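Local coordinates for putative immunoglobulin-blocking virulence protein (Mycoplasma mycoides subsp. capri, PDB 7ADK) that probably binds host immunoglobulins and blocks their action, serving this mycoplasma as a virulence factor, at residues 151-154 / 155-158; 208-211 / 212-216; 261-264 / 265-268; 565-568 / 569-573. All coordinates share one frame; numbering follows the deposited sequence.

Overall arrangement
The four local contacts fall into two pairs at opposite sides of the chain's centre. Contact 1, on the one-turn helix 153-157, and contact 4, at the start of helix 567-579, lie with centres about 15 Å apart and touch directly: Arg158 NH2 reaches Asp571 OD2 and Glu567 OE2, each at 2.8 Å, so two salt bridges join parts of the chain some 400 residues apart in sequence. Contacts 2 and 3 form the other pair, with centres about 19 Å apart and nearest atoms about 10 Å apart; helix 280-288 borders both. Between the pairs the centres are 60 to 72 Å apart. No other protein chain touches any of the four.

Contact 1 (151-154 / 155-158); sequences THQR and DKDR
Gln153 with Asp157 and Arg154 with Arg158 are joined by backbone bonds four residues apart along helix 153-157 and just past its end, Asp157 N reaching Gln153 O at 3.1 Å and Arg158 N reaching Arg154 O at 3.3 Å. At the start of the turn His152 O takes weak bonds from Asp155 N and Lys156 N, while His152 N donates to Asp155 OD2 over 3.2 Å. This N-H meets the carboxylate from above, 65° out of its plane. Asp155 keeps CG beside its own N (chi1 -50°), which swings the carboxylate back along the turn and puts OD2 3.7 Å from His152 CB. Further on, Arg154 and Arg158 run side by side and point the same way. The extended Arg154 chain lays its guanidinium under Arg158 CG, which sits 3.9 Å above the plane, over the group's centre; the two guanidinium planes are only 16° apart. Arg158 NH2 is engaged by Glu567 and Asp571, and buried Asp155 OD1 by Arg574. With one oxygen on a backbone N-H and the other on an arginine, Asp155 is probably held ionised, while the acidic partners of Arg158 would offset the nearness of Arg154.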
loop_
_atom_site.group_PDB
_atom_site.type_symbol
_atom_site.label_atom_id
_atom_site.label_comp_id
_atom_site.label_asym_id
_atom_site.label_seq_id
_atom_site.Cartn_x
_atom_site.Cartn_y
_atom_site.Cartn_z
ATOM N N THR A 151 0.776 -20.752 41.253
ATOM C CA THR A 151 -0.180 -21.552 40.468
ATOM C C THR A 151 -1.371 -21.963 41.344
ATOM O O THR A 151 -1.199 -22.250 42.530
ATOM C CB THR A 151 0.509 -22.767 39.820
ATOM O OG1 THR A 151 -0.432 -23.549 39.136
ATOM C CG2 THR A 151 1.243 -23.704 40.777
ATOM N N HIS A 152 -2.590 -21.978 40.799
ATOM C CA HIS A 152 -3.802 -22.428 41.491
ATOM C C HIS A 152 -4.196 -23.810 40.983
ATOM O O HIS A 152 -4.020 -24.121 39.809
ATOM C CB HIS A 152 -4.950 -21.423 41.312
ATOM C CG HIS A 152 -4.645 -20.009 41.741
ATOM N ND1 HIS A 152 -5.305 -18.865 41.293
ATOM C CD2 HIS A 152 -3.763 -19.640 42.706
ATOM C CE1 HIS A 152 -4.761 -17.835 41.958
ATOM N NE2 HIS A 152 -3.837 -18.275 42.814
ATOM N N GLN A 153 -4.765 -24.652 41.836
ATOM C CA GLN A 153 -5.151 -26.005 41.432
ATOM C C GLN A 153 -6.259 -25.982 40.361
ATOM O O GLN A 153 -6.216 -26.781 39.427
ATOM C CB GLN A 153 -5.537 -26.802 42.679
ATOM C CG GLN A 153 -5.751 -28.294 42.392
ATOM C CD GLN A 153 -4.527 -29.002 41.821
ATOM O OE1 GLN A 153 -4.576 -29.629 40.781
ATOM N NE2 GLN A 153 -3.382 -28.916 42.440
ATOM N N ARG A 154 -7.132 -24.963 40.293
ATOM C CA ARG A 154 -8.006 -24.751 39.113
ATOM C C ARG A 154 -7.255 -24.430 37.803
ATOM O O ARG A 154 -7.724 -24.785 36.726
ATOM C CB ARG A 154 -9.094 -23.723 39.441
ATOM C CG ARG A 154 -10.233 -23.760 38.419
ATOM C CD ARG A 154 -11.287 -22.692 38.678
ATOM N NE ARG A 154 -12.291 -22.627 37.605
ATOM C CZ ARG A 154 -12.168 -22.081 36.410
ATOM N NH1 ARG A 154 -11.092 -21.470 36.029
ATOM N NH2 ARG A 154 -13.133 -22.155 35.556
ATOM N N ASP A 155 -6.060 -23.843 37.858
ATOM C CA ASP A 155 -5.217 -23.660 36.671
ATOM C C ASP A 155 -4.652 -24.991 36.151
ATOM O O ASP A 155 -4.324 -25.119 34.972
ATOM C CB ASP A 155 -4.043 -22.688 36.905
ATOM C CG ASP A 155 -4.342 -21.321 37.546
ATOM O OD1 ASP A 155 -5.504 -20.861 37.532
ATOM O OD2 ASP A 155 -3.390 -20.668 38.036
ATOM N N LYS A 156 -4.508 -26.021 36.988
ATOM C CA LYS A 156 -4.110 -27.355 36.517
ATOM C C LYS A 156 -5.300 -28.153 36.002
ATOM O O LYS A 156 -5.216 -28.722 34.919
ATOM C CB LYS A 156 -3.307 -28.076 37.610
ATOM C CG LYS A 156 -2.685 -29.381 37.090
ATOM C CD LYS A 156 -1.642 -29.971 38.050
ATOM C CE LYS A 156 -0.327 -29.180 38.099
ATOM N NZ LYS A 156 0.501 -29.371 36.890
ATOM N N ASP A 157 -6.428 -28.160 36.710
ATOM C CA ASP A 157 -7.548 -29.039 36.346
ATOM C C ASP A 157 -8.345 -28.591 35.102
ATOM O O ASP A 157 -8.942 -29.430 34.432
ATOM C CB ASP A 157 -8.409 -29.363 37.578
ATOM C CG ASP A 157 -9.340 -28.270 38.101
ATOM O OD1 ASP A 157 -10.209 -27.799 37.348
ATOM O OD2 ASP A 157 -9.291 -27.968 39.305
ATOM N N ARG A 158 -8.279 -27.309 34.716
ATOM C CA ARG A 158 -8.739 -26.796 33.408
ATOM C C ARG A 158 -7.709 -26.930 32.273
ATOM O O ARG A 158 -7.968 -26.476 31.162
ATOM C CB ARG A 158 -9.192 -25.330 33.532
ATOM C CG ARG A 158 -10.348 -25.070 34.502
ATOM C CD ARG A 158 -11.622 -25.860 34.208
ATOM N NE ARG A 158 -12.210 -25.547 32.897
ATOM C CZ ARG A 158 -13.266 -26.131 32.371
ATOM N NH1 ARG A 158 -13.936 -27.048 32.972
ATOM N NH2 ARG A 158 -13.703 -25.821 31.207
#

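Contact 2 (208-211 / 212-216); sequences NSIF and NVFKE
The Asn212 side chain folds back on the Asn208 backbone in the first turn of helix 209-218, the close-packed part of the contact. Asn212 N donates to Asn208 O at 2.9 Å, and Asn212 OD1 takes a weak bond from Asn208 N. Asn208 is the N-cap: its OD1 receives Phe211 N at 3.0 Å in an almost straight bond (172°) and also Ile210 N, so the N-H groups of both residues are capped, that of Ile210 only weakly. Two residues further along, Ile210 and Phe214 lie side by side. Ile210 CG2, anti to the backbone N, makes a CH-pi contact over the Phe214 face, 4.2 Å from the ring centroid and offset toward the rim; its nearest ring atom is CE2 at 3.9 Å. At the edge of the Phe211 ring, in its plane, Asn212 OD1 lies 3.8 Å from CD1, the amide turned 69° against the ring. The solvent side is looser at Lys215, which is exposed and passes the same ring obliquely, with CD 4.2 Å from CE1. Val213 is exposed too, its CG2 near Ser209 O. Asn208 ND2 ties the cap to Gly204 O of strand 203-204 and to Tyr249 OH of helix 247-253, and Phe206 meets the Phe211 ring. Buried Phe214 fits between helices 227-235 and 280-288, touching Val234 on one and Ile285 and Ile288 on the other.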
loop_
_atom_site.group_PDB
_atom_site.type_symbol
_atom_site.label_atom_id
_atom_site.label_comp_id
_atom_site.label_asym_id
_atom_site.label_seq_id
_atom_site.Cartn_x
_atom_site.Cartn_y
_atom_site.Cartn_z
ATOM N N ASN A 208 36.075 8.622 25.268
ATOM C CA ASN A 208 35.103 8.264 24.241
ATOM C C ASN A 208 35.594 8.660 22.850
ATOM O O ASN A 208 36.498 9.465 22.708
ATOM C CB ASN A 208 33.715 8.852 24.551
ATOM C CG ASN A 208 33.640 10.359 24.472
ATOM O OD1 ASN A 208 33.733 10.944 23.406
ATOM N ND2 ASN A 208 33.452 11.019 25.581
ATOM N N SER A 209 34.989 8.107 21.812
ATOM C CA SER A 209 35.450 8.238 20.432
ATOM C C SER A 209 35.603 9.685 19.937
ATOM O O SER A 209 36.617 9.999 19.316
ATOM C CB SER A 209 34.529 7.421 19.536
ATOM O OG SER A 209 34.965 7.403 18.212
ATOM N N ILE A 210 34.684 10.610 20.247
ATOM C CA ILE A 210 34.800 12.023 19.829
ATOM C C ILE A 210 35.851 12.763 20.665
ATOM O O ILE A 210 36.756 13.394 20.118
ATOM C CB ILE A 210 33.410 12.709 19.828
ATOM C CG1 ILE A 210 32.560 12.265 18.614
ATOM C CG2 ILE A 210 33.453 14.229 19.901
ATOM C CD1 ILE A 210 33.032 12.712 17.232
ATOM N N PHE A 211 35.804 12.623 21.987
ATOM C CA PHE A 211 36.772 13.226 22.901
ATOM C C PHE A 211 38.220 12.795 22.608
ATOM O O PHE A 211 39.137 13.614 22.635
ATOM C CB PHE A 211 36.353 12.869 24.327
ATOM C CG PHE A 211 37.157 13.559 25.398
ATOM C CD1 PHE A 211 38.347 12.983 25.875
ATOM C CD2 PHE A 211 36.707 14.775 25.931
ATOM C CE1 PHE A 211 39.087 13.627 26.875
ATOM C CE2 PHE A 211 37.455 15.418 26.924
ATOM C CZ PHE A 211 38.646 14.849 27.394
ATOM N N ASN A 212 38.433 11.529 22.248
ATOM C CA ASN A 212 39.743 10.980 21.897
ATOM C C ASN A 212 40.241 11.442 20.516
ATOM O O ASN A 212 41.444 11.607 20.326
ATOM C CB ASN A 212 39.685 9.450 21.976
ATOM C CG ASN A 212 39.379 8.892 23.342
ATOM O OD1 ASN A 212 39.229 9.584 24.315
ATOM N ND2 ASN A 212 39.330 7.602 23.467
ATOM N N VAL A 213 39.350 11.677 19.559
ATOM C CA VAL A 213 39.698 12.251 18.255
ATOM C C VAL A 213 40.043 13.736 18.374
ATOM O O VAL A 213 40.957 14.202 17.693
ATOM C CB VAL A 213 38.567 11.998 17.247
ATOM C CG1 VAL A 213 38.678 12.801 15.954
ATOM C CG2 VAL A 213 38.582 10.533 16.847
ATOM N N PHE A 214 39.393 14.482 19.270
ATOM C CA PHE A 214 39.791 15.860 19.551
ATOM C C PHE A 214 41.086 15.946 20.363
ATOM O O PHE A 214 41.959 16.730 19.995
ATOM C CB PHE A 214 38.641 16.636 20.194
ATOM C CG PHE A 214 37.407 16.882 19.333
ATOM C CD1 PHE A 214 37.360 16.581 17.957
ATOM C CD2 PHE A 214 36.265 17.432 19.937
ATOM C CE1 PHE A 214 36.199 16.819 17.209
ATOM C CE2 PHE A 214 35.100 17.660 19.188
ATOM C CZ PHE A 214 35.066 17.356 17.825
ATOM N N LYS A 215 41.296 15.133 21.403
ATOM C CA LYS A 215 42.533 15.226 22.197
ATOM C C LYS A 215 43.784 14.878 21.379
ATOM O O LYS A 215 44.815 15.524 21.546
ATOM C CB LYS A 215 42.403 14.465 23.529
ATOM C CG LYS A 215 42.803 12.988 23.499
ATOM C CD LYS A 215 42.468 12.240 24.795
ATOM C CE LYS A 215 43.233 12.799 25.997
ATOM N NZ LYS A 215 43.029 12.011 27.231
ATOM N N GLU A 216 43.696 13.926 20.451
ATOM C CA GLU A 216 44.806 13.546 19.568
ATOM C C GLU A 216 45.217 14.660 18.593
ATOM O O GLU A 216 46.392 14.770 18.258
ATOM C CB GLU A 216 44.453 12.245 18.836
ATOM C CG GLU A 216 45.591 11.628 18.006
ATOM C CD GLU A 216 45.727 12.111 16.549
ATOM O OE1 GLU A 216 44.827 12.778 16.007
ATOM O OE2 GLU A 216 46.743 11.781 15.913
#

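Contact 3 (261-264 / 265-268); sequences FLKS and EAQK
Phe261 brushes Gln267 at the entrance to this turn, its CA 4.5 Å from Gln267 OE1. The motif that follows is a type I beta turn over 264-267, with Glu265 and Ala266 at its two central positions and the CA atoms of Ser264 and Gln267 6.2 Å apart; it lies in the loop between helices 247-253 and 270-273. Lys263, the next residue to take part, is buried and carries most of the apolar contact. Its CG stands anti to the backbone N (chi1 179°), and a bend at chi2 (48°) then leads the rest of the chain along the methyl group of Ala266. CE comes 3.7 Å from Ala266 CB, and NZ, at 3.8 Å from the same carbon, goes on to a cation-pi contact with Trp286 of helix 280-288, a residue that Ala266 also touches. Nearer the backbone, Lys263 CB lies 4.1 Å from Gln267 CG. Ser264 then turns the chain with a positive phi. Its N donates to Asp292 OD1, and its OG pairs with Asn290 O, so both polar groups tie the start of the turn to the loop beyond helix 280-288. Its carbonyl points away from OG, toward the side chain of Gln267 three residues on, whose chain is extended beyond CG. There Gln267 NE2 donates to Ser264 O over 2.8 Å in a nearly straight bond (163°), the oxygen lying practically in the plane of the glutamine amide.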
loop_
_atom_site.group_PDB
_atom_site.type_symbol
_atom_site.label_atom_id
_atom_site.label_comp_id
_atom_site.label_asym_id
_atom_site.label_seq_id
_atom_site.Cartn_x
_atom_site.Cartn_y
_atom_site.Cartn_z
ATOM N N PHE A 261 35.693 27.648 36.105
ATOM C CA PHE A 261 36.219 26.859 37.225
ATOM C C PHE A 261 36.546 25.393 36.888
ATOM O O PHE A 261 37.129 24.695 37.714
ATOM C CB PHE A 261 35.271 26.993 38.420
ATOM C CG PHE A 261 35.277 28.380 39.024
ATOM C CD1 PHE A 261 36.420 28.827 39.705
ATOM C CD2 PHE A 261 34.172 29.236 38.883
ATOM C CE1 PHE A 261 36.453 30.118 40.253
ATOM C CE2 PHE A 261 34.200 30.523 39.441
ATOM C CZ PHE A 261 35.340 30.963 40.126
ATOM N N LEU A 262 36.201 24.919 35.683
ATOM C CA LEU A 262 36.340 23.524 35.231
ATOM C C LEU A 262 37.043 23.468 33.856
ATOM O O LEU A 262 36.518 22.914 32.896
ATOM C CB LEU A 262 34.966 22.802 35.270
ATOM C CG LEU A 262 34.230 22.803 36.631
ATOM C CD1 LEU A 262 33.178 23.913 36.731
ATOM C CD2 LEU A 262 33.482 21.494 36.857
ATOM N N LYS A 263 38.195 24.136 33.730
ATOM C CA LYS A 263 38.843 24.488 32.448
ATOM C C LYS A 263 40.386 24.391 32.473
ATOM O O LYS A 263 41.064 24.965 31.627
ATOM C CB LYS A 263 38.252 25.850 32.028
ATOM C CG LYS A 263 38.725 26.521 30.741
ATOM C CD LYS A 263 38.775 25.648 29.485
ATOM C CE LYS A 263 39.077 26.609 28.333
ATOM N NZ LYS A 263 39.394 25.956 27.064
ATOM N N SER A 264 40.958 23.627 33.404
ATOM C CA SER A 264 42.403 23.327 33.519
ATOM C C SER A 264 43.324 24.569 33.564
ATOM O O SER A 264 42.981 25.578 34.167
ATOM C CB SER A 264 42.806 22.256 32.490
ATOM O OG SER A 264 42.915 22.748 31.179
ATOM N N GLU A 265 44.514 24.544 32.960
ATOM C CA GLU A 265 45.412 25.704 32.817
ATOM C C GLU A 265 44.911 26.713 31.768
ATOM O O GLU A 265 45.240 27.895 31.838
ATOM C CB GLU A 265 46.829 25.189 32.520
ATOM C CG GLU A 265 47.920 26.222 32.186
ATOM C CD GLU A 265 48.087 26.557 30.687
ATOM O OE1 GLU A 265 47.180 26.347 29.883
ATOM O OE2 GLU A 265 49.159 27.015 30.285
ATOM N N ALA A 266 44.032 26.284 30.862
ATOM C CA ALA A 266 43.433 27.143 29.849
ATOM C C ALA A 266 42.519 28.246 30.426
ATOM O O ALA A 266 42.056 29.098 29.678
ATOM C CB ALA A 266 42.714 26.254 28.840
ATOM N N GLN A 267 42.303 28.273 31.741
ATOM C CA GLN A 267 41.755 29.404 32.491
ATOM C C GLN A 267 42.496 30.730 32.262
ATOM O O GLN A 267 41.860 31.780 32.290
ATOM C CB GLN A 267 41.826 29.088 33.989
ATOM C CG GLN A 267 40.820 28.027 34.423
ATOM C CD GLN A 267 40.918 27.752 35.917
ATOM O OE1 GLN A 267 40.355 28.439 36.750
ATOM N NE2 GLN A 267 41.691 26.783 36.331
ATOM N N LYS A 268 43.817 30.727 32.029
ATOM C CA LYS A 268 44.546 31.948 31.661
ATOM C C LYS A 268 44.266 32.370 30.217
ATOM O O LYS A 268 44.177 33.557 29.930
ATOM C CB LYS A 268 46.049 31.781 31.935
ATOM C CG LYS A 268 46.362 31.817 33.439
ATOM C CD LYS A 268 47.851 31.989 33.754
ATOM C CE LYS A 268 48.722 30.777 33.422
ATOM N NZ LYS A 268 48.639 29.725 34.459
#

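Contact 4 (565-568 / 569-573); sequences SYER and INDGL
Tyr566 O is gripped twice by Asn570, by the side-chain ND2 at 2.8 Å and by the backbone N at 3.1 Å. The two donors approach differently. ND2 comes from above the carbonyl plane, 43° out of it, although the oxygen is close to the plane of the amide itself; the backbone N-H arrives with a smaller tilt. Asn570 carries CG beside its own N (chi1 -82°), and this folds the amide back over the preceding turn, with ND2 3.8 Å from Tyr566 CB. The amide is buried, and its remaining bonds fix its rotation: ND2 also donates to Gly622 O, and OD1 accepts from Arg624 N. Tyr566 is the N-cap of helix 567-579, and just ahead of it Ser565 OG accepts from Glu567 N at 3.3 Å, an ST turn that leads the chain into the helix. Regular bonds four residues apart follow, Asp571 N to Glu567 O and Gly572 N to Arg568 O, both at 3.1 Å. The Asp571 carboxylate bends back along the helix until OD2 is 3.6 Å from Glu567 O. Glu567 OE2 and Asp571 OD2 are 5.0 Å apart, and both meet Arg158 NH2, whose positive charge would offset their mutual repulsion. Around the rest of the turn, Arg568 forms a salt bridge with Asp560, the Tyr566 ring meets Phe561 edge-to-face, and buried Ile569 packs on Ile617 and Leu623.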
loop_
_atom_site.group_PDB
_atom_site.type_symbol
_atom_site.label_atom_id
_atom_site.label_comp_id
_atom_site.label_asym_id
_atom_site.label_seq_id
_atom_site.Cartn_x
_atom_site.Cartn_y
_atom_site.Cartn_z
ATOM N N SER A 565 -22.290 -22.452 24.546
ATOM C CA SER A 565 -21.394 -22.392 25.682
ATOM C C SER A 565 -20.323 -21.350 25.508
ATOM O O SER A 565 -19.794 -21.260 24.498
ATOM C CB SER A 565 -20.772 -23.721 25.923
ATOM O OG SER A 565 -19.975 -23.719 27.048
ATOM N N TYR A 566 -19.892 -20.689 26.579
ATOM C CA TYR A 566 -18.798 -19.704 26.538
ATOM C C TYR A 566 -17.594 -20.250 27.330
ATOM O O TYR A 566 -16.632 -19.541 27.595
ATOM C CB TYR A 566 -19.281 -18.342 27.082
ATOM C CG TYR A 566 -20.066 -17.487 26.104
ATOM C CD1 TYR A 566 -19.376 -16.699 25.165
ATOM C CD2 TYR A 566 -21.472 -17.465 26.134
ATOM C CE1 TYR A 566 -20.086 -15.892 24.258
ATOM C CE2 TYR A 566 -22.187 -16.674 25.218
ATOM C CZ TYR A 566 -21.498 -15.884 24.276
ATOM O OH TYR A 566 -22.197 -15.140 23.382
ATOM N N GLU A 567 -17.602 -21.542 27.652
ATOM C CA GLU A 567 -16.618 -22.224 28.481
ATOM C C GLU A 567 -15.218 -22.281 27.848
ATOM O O GLU A 567 -14.262 -21.800 28.458
ATOM C CB GLU A 567 -17.212 -23.597 28.805
ATOM C CG GLU A 567 -16.415 -24.458 29.756
ATOM C CD GLU A 567 -17.031 -25.830 30.040
ATOM O OE1 GLU A 567 -18.253 -26.034 29.867
ATOM O OE2 GLU A 567 -16.278 -26.725 30.483
ATOM N N ARG A 568 -15.098 -22.768 26.606
ATOM C CA ARG A 568 -13.803 -22.903 25.924
ATOM C C ARG A 568 -13.123 -21.557 25.685
ATOM O O ARG A 568 -11.904 -21.477 25.748
ATOM C CB ARG A 568 -13.972 -23.680 24.615
ATOM C CG ARG A 568 -12.760 -24.546 24.296
ATOM C CD ARG A 568 -12.813 -25.121 22.878
ATOM N NE ARG A 568 -11.900 -26.265 22.723
ATOM C CZ ARG A 568 -10.932 -26.449 21.846
ATOM N NH1 ARG A 568 -10.629 -25.618 20.910
ATOM N NH2 ARG A 568 -10.217 -27.516 21.911
ATOM N N ILE A 569 -13.890 -20.489 25.450
ATOM C CA ILE A 569 -13.359 -19.136 25.301
ATOM C C ILE A 569 -12.873 -18.592 26.644
ATOM O O ILE A 569 -11.760 -18.104 26.702
ATOM C CB ILE A 569 -14.364 -18.206 24.599
ATOM C CG1 ILE A 569 -14.627 -18.693 23.163
ATOM C CG2 ILE A 569 -13.823 -16.782 24.565
ATOM C CD1 ILE A 569 -15.773 -18.018 22.460
ATOM N N ASN A 570 -13.623 -18.690 27.739
ATOM C CA ASN A 570 -13.165 -18.220 29.048
ATOM C C ASN A 570 -11.916 -18.947 29.579
ATOM O O ASN A 570 -11.104 -18.325 30.262
ATOM C CB ASN A 570 -14.322 -18.332 30.041
ATOM C CG ASN A 570 -15.256 -17.157 29.942
ATOM O OD1 ASN A 570 -15.018 -16.103 30.495
ATOM N ND2 ASN A 570 -16.337 -17.296 29.246
ATOM N N ASP A 571 -11.748 -20.238 29.259
ATOM C CA ASP A 571 -10.491 -20.978 29.459
ATOM C C ASP A 571 -9.367 -20.365 28.612
ATOM O O ASP A 571 -8.357 -19.912 29.145
ATOM C CB ASP A 571 -10.645 -22.465 29.079
ATOM C CG ASP A 571 -11.440 -23.354 30.046
ATOM O OD1 ASP A 571 -11.467 -23.115 31.275
ATOM O OD2 ASP A 571 -11.988 -24.375 29.575
ATOM N N GLY A 572 -9.546 -20.285 27.289
ATOM C CA GLY A 572 -8.528 -19.739 26.394
ATOM C C GLY A 572 -8.128 -18.304 26.729
ATOM O O GLY A 572 -6.962 -17.944 26.599
ATOM N N LEU A 573 -9.069 -17.488 27.192
ATOM C CA LEU A 573 -8.889 -16.075 27.521
ATOM C C LEU A 573 -8.066 -15.894 28.803
ATOM O O LEU A 573 -7.095 -15.141 28.826
ATOM C CB LEU A 573 -10.297 -15.465 27.613
ATOM C CG LEU A 573 -10.422 -13.958 27.481
ATOM C CD1 LEU A 573 -10.123 -13.520 26.077
ATOM C CD2 LEU A 573 -11.841 -13.516 27.778
#